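Local structure of aromatic-amino-acid aminotransferase (Burkholderia pseudomallei, 4F4E) at residues D108-P111 / L112-A115; G241-I244 / E245-A248. The protein probably transfers amino groups between aromatic amino acids such as tyrosine and 2-oxoglutarate, using pyridoxal 5'-phosphate as cofactor and working as a homodimer. All coordinates share one frame; numbering follows the deposited sequence.

Contact 1 (D108-P111 / L112-A115); sequences DDSP and LIAA
S110 OG lies in front of the first turn of the short helix 111-114 and accepts from two backbone amides of that turn, which defines S110 as its N-cap. The bond from I113 N is 3.2 Å long and nearly straight, with an angle of 169° at the hydrogen. L112 N approaches the same oxygen to 3.1 Å, but its hydrogen is aimed well off the line, and this second bond is weak. The hydroxyl therefore acts as a forked acceptor with one good arm and one poor one. Its torsion explains the placement: OG is turned opposite the nitrogen of S110 (chi1 174°), beside the carbonyl carbon, from which the chain runs on into the helix. The backbone of the same residue adds a regular helical bond, A114 N to S110 O at 3.1 Å and 164°.

Aliphatic packing accompanies this polar group: I113 lays its CG1-CD1 arm against the serine methylene, with CG1 3.7 Å from S110 CB. The hydroxyl oxygen itself, S110 OG, is approached to 3.6 Å by L112 CB. Farther along, P111 O receives A115 N at 3.0 Å in a weak bond, and A115 CB comes within 3.3 Å of that oxygen; the helix is already ending here. Outside the turn, the I113 side chain touches Q102 and K103 of helix 95-106, and D108 also touches K103.

P111, first in the helix, has no amide hydrogen to offer. Of the next three amides, I113 N and A114 N are bonded well by OG and O of S110, and L112 N only weakly by OG, so a single residue serves the polar start of a helix barely one turn long.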
loop_
_atom_site.group_PDB
_atom_site.type_symbol
_atom_site.label_atom_id
_atom_site.label_comp_id
_atom_site.label_asym_id
_atom_site.label_seq_id
_atom_site.Cartn_x
_atom_site.Cartn_y
_atom_site.Cartn_z
ATOM N N ASP A 108 15.889 22.487 -7.195
ATOM C CA ASP A 108 16.571 22.658 -5.913
ATOM C C ASP A 108 16.226 23.982 -5.254
ATOM O O ASP A 108 15.983 24.001 -4.037
ATOM C CB ASP A 108 18.099 22.485 -6.069
ATOM C CG ASP A 108 18.489 21.039 -6.329
ATOM O OD1 ASP A 108 17.657 20.126 -6.098
ATOM O OD2 ASP A 108 19.621 20.800 -6.785
ATOM N N ASP A 109 16.120 25.056 -6.046
ATOM C CA ASP A 109 15.890 26.405 -5.512
ATOM C C ASP A 109 14.428 26.935 -5.552
ATOM O O ASP A 109 14.158 28.144 -5.601
ATOM C CB ASP A 109 16.822 27.383 -6.235
ATOM C CG ASP A 109 18.280 27.174 -5.865
ATOM O OD1 ASP A 109 18.570 26.579 -4.797
ATOM O OD2 ASP A 109 19.144 27.623 -6.643
ATOM N N SER A 110 13.483 26.020 -5.499
ATOM C CA SER A 110 12.088 26.379 -5.453
ATOM C C SER A 110 11.747 27.284 -4.301
ATOM O O SER A 110 12.027 26.945 -3.167
ATOM C CB SER A 110 11.257 25.106 -5.271
ATOM O OG SER A 110 9.900 25.438 -5.076
ATOM N N PRO A 111 11.091 28.426 -4.568
ATOM C CA PRO A 111 10.632 29.272 -3.488
ATOM C C PRO A 111 9.473 28.651 -2.715
ATOM O O PRO A 111 9.258 29.027 -1.582
ATOM C CB PRO A 111 10.157 30.561 -4.184
ATOM C CG PRO A 111 10.380 30.381 -5.612
ATOM C CD PRO A 111 10.779 28.974 -5.896
ATOM N N LEU A 112 8.695 27.761 -3.350
ATOM C CA LEU A 112 7.627 27.081 -2.620
ATOM C C LEU A 112 8.193 26.141 -1.560
ATOM O O LEU A 112 7.743 26.124 -0.402
ATOM C CB LEU A 112 6.713 26.332 -3.585
ATOM C CG LEU A 112 5.985 27.192 -4.612
ATOM C CD1 LEU A 112 5.114 26.263 -5.470
ATOM C CD2 LEU A 112 5.149 28.264 -3.930
ATOM N N ILE A 113 9.232 25.399 -1.912
ATOM C CA ILE A 113 9.868 24.577 -0.916
ATOM C C ILE A 113 10.444 25.445 0.179
ATOM O O ILE A 113 10.254 25.149 1.352
ATOM C CB ILE A 113 10.988 23.695 -1.497
ATOM C CG1 ILE A 113 10.424 22.742 -2.541
ATOM C CG2 ILE A 113 11.696 22.929 -0.354
ATOM C CD1 ILE A 113 11.502 21.963 -3.275
ATOM N N ALA A 114 11.153 26.516 -0.183
ATOM C CA ALA A 114 11.788 27.384 0.826
ATOM C C ALA A 114 10.764 27.975 1.794
ATOM O O ALA A 114 11.090 28.217 2.947
ATOM C CB ALA A 114 12.605 28.503 0.178
ATOM N N ALA A 115 9.539 28.215 1.311
ATOM C CA ALA A 115 8.468 28.847 2.108
ATOM C C ALA A 115 7.634 27.813 2.878
ATOM O O ALA A 115 6.664 28.168 3.543
ATOM C CB ALA A 115 7.537 29.676 1.203
#

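Contact 2 (G241-I244 / E245-A248); sequences GESI and EADA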
loop_
_atom_site.group_PDB
_atom_site.type_symbol
_atom_site.label_atom_id
_atom_site.label_comp_id
_atom_site.label_asym_id
_atom_site.label_seq_id
_atom_site.Cartn_x
_atom_site.Cartn_y
_atom_site.Cartn_z
ATOM N N GLY A 241 11.186 11.643 -21.536
ATOM C CA GLY A 241 10.741 12.529 -22.608
ATOM C C GLY A 241 11.922 13.289 -23.188
ATOM O O GLY A 241 12.476 12.922 -24.233
ATOM N N GLU A 242 12.321 14.350 -22.515
ATOM C CA GLU A 242 13.498 15.094 -22.959
ATOM C C GLU A 242 14.680 14.966 -21.999
ATOM O O GLU A 242 15.828 14.706 -22.411
ATOM C CB GLU A 242 13.130 16.563 -23.144
ATOM C CG GLU A 242 14.305 17.450 -23.526
ATOM C CD GLU A 242 14.861 17.139 -24.916
ATOM O OE1 GLU A 242 14.166 16.515 -25.789
ATOM O OE2 GLU A 242 16.019 17.564 -25.153
ATOM N N SER A 243 14.426 15.233 -20.732
ATOM C CA SER A 243 15.442 15.140 -19.695
ATOM C C SER A 243 14.728 15.134 -18.369
ATOM O O SER A 243 13.567 15.492 -18.291
ATOM C CB SER A 243 16.399 16.335 -19.738
ATOM O OG SER A 243 15.697 17.560 -19.471
ATOM N N ILE A 244 15.435 14.777 -17.307
ATOM C CA ILE A 244 14.809 14.800 -15.975
ATOM C C ILE A 244 14.222 16.156 -15.636
ATOM O O ILE A 244 13.050 16.235 -15.248
ATOM C CB ILE A 244 15.776 14.307 -14.895
ATOM C CG1 ILE A 244 15.994 12.803 -15.058
ATOM C CG2 ILE A 244 15.267 14.597 -13.491
ATOM C CD1 ILE A 244 17.323 12.306 -14.507
ATOM N N GLU A 245 15.008 17.215 -15.828
ATOM C CA GLU A 245 14.566 18.560 -15.535
ATOM C C GLU A 245 13.467 19.051 -16.504
ATOM O O GLU A 245 12.458 19.578 -16.057
ATOM C CB GLU A 245 15.762 19.548 -15.483
ATOM C CG GLU A 245 16.702 19.291 -14.291
ATOM C CD GLU A 245 16.038 19.543 -12.905
ATOM O OE1 GLU A 245 15.748 20.741 -12.610
ATOM O OE2 GLU A 245 15.822 18.553 -12.113
ATOM N N ALA A 246 13.632 18.843 -17.809
ATOM C CA ALA A 246 12.673 19.353 -18.782
ATOM C C ALA A 246 11.324 18.653 -18.615
ATOM O O ALA A 246 10.257 19.254 -18.844
ATOM C CB ALA A 246 13.169 19.170 -20.230
ATOM N N ASP A 247 11.358 17.386 -18.231
ATOM C CA ASP A 247 10.114 16.610 -18.129
ATOM C C ASP A 247 9.248 17.082 -16.980
ATOM O O ASP A 247 8.047 16.729 -16.929
ATOM C CB ASP A 247 10.417 15.116 -17.974
ATOM C CG ASP A 247 10.933 14.462 -19.267
ATOM O OD1 ASP A 247 10.985 15.188 -20.309
ATOM O OD2 ASP A 247 11.241 13.232 -19.252
ATOM N N ALA A 248 9.849 17.798 -16.021
ATOM C CA ALA A 248 9.108 18.433 -14.894
ATOM C C ALA A 248 8.449 19.763 -15.269
ATOM O O ALA A 248 7.762 20.383 -14.437
ATOM C CB ALA A 248 10.006 18.643 -13.676
#
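D247 reaches back across a tight turn to bind the amides of G241 and E242. Its CB begins 3.2 Å from S243 O, the carbonyl that accepts D247 N at 2.9 Å. With chi1 at -73°, CG lies beside the nitrogen of D247 and opposite its carbonyl carbon, which directs the carboxylate toward the 241-243 backbone; D247 CG is thereby brought to 3.0 Å from S243 O. At the tip the two oxygens divide the work. OD1 takes E242 N through its syn lone pair at 2.7 Å, and the angle of 179° at the hydrogen leaves this bond essentially straight; S243 N adds a long, weak one. OD2 accepts G241 N at 2.8 Å, again from the syn side but somewhat out of the carboxylate plane, and it is also bonded by G239 N.

Within the same turn, S243 OG accepts A246 N at 2.9 Å, which together with the D247 N to S243 O bond makes an ST motif. A chi1 of 63° sets this hydroxyl between the nitrogen and carbonyl carbon of its own residue, and A246 CB lies 3.1 Å from it. The acidic neighbours turn elsewhere: E242 forms a salt bridge with R342, and E245 with R252. The I244 side chain packs on W330, V331 and L334 of helix 324-354.

The buried carboxylate of D247 thus gathers two well-formed bonds from G241 N and E242 N, a third from G239 N and a weak one from S243 N. Such a cluster of N-H donors would be expected to stabilise its anionic form and to offset the nearby oxygen of S243, while fixing the course of the loop.

In both contacts a side-chain oxygen accepts backbone amides, at a helix N-terminus in 108-115 and within a loop in 241-248. Their centres lie 19 Å apart on the same side of the chain's centre, and their nearest atoms, about 6 Å apart, do not touch. Contact 1 is the more peripheral, 25 Å from that centre against 14 Å, and precedes strand 118-124 at one edge of the large mixed sheet. Contact 2 belongs to the crossover from strand 230-235 through helix 249-256 to the parallel neighbour 261-266, three residues beyond which K269 carries the covalently bound pyridoxal phosphate.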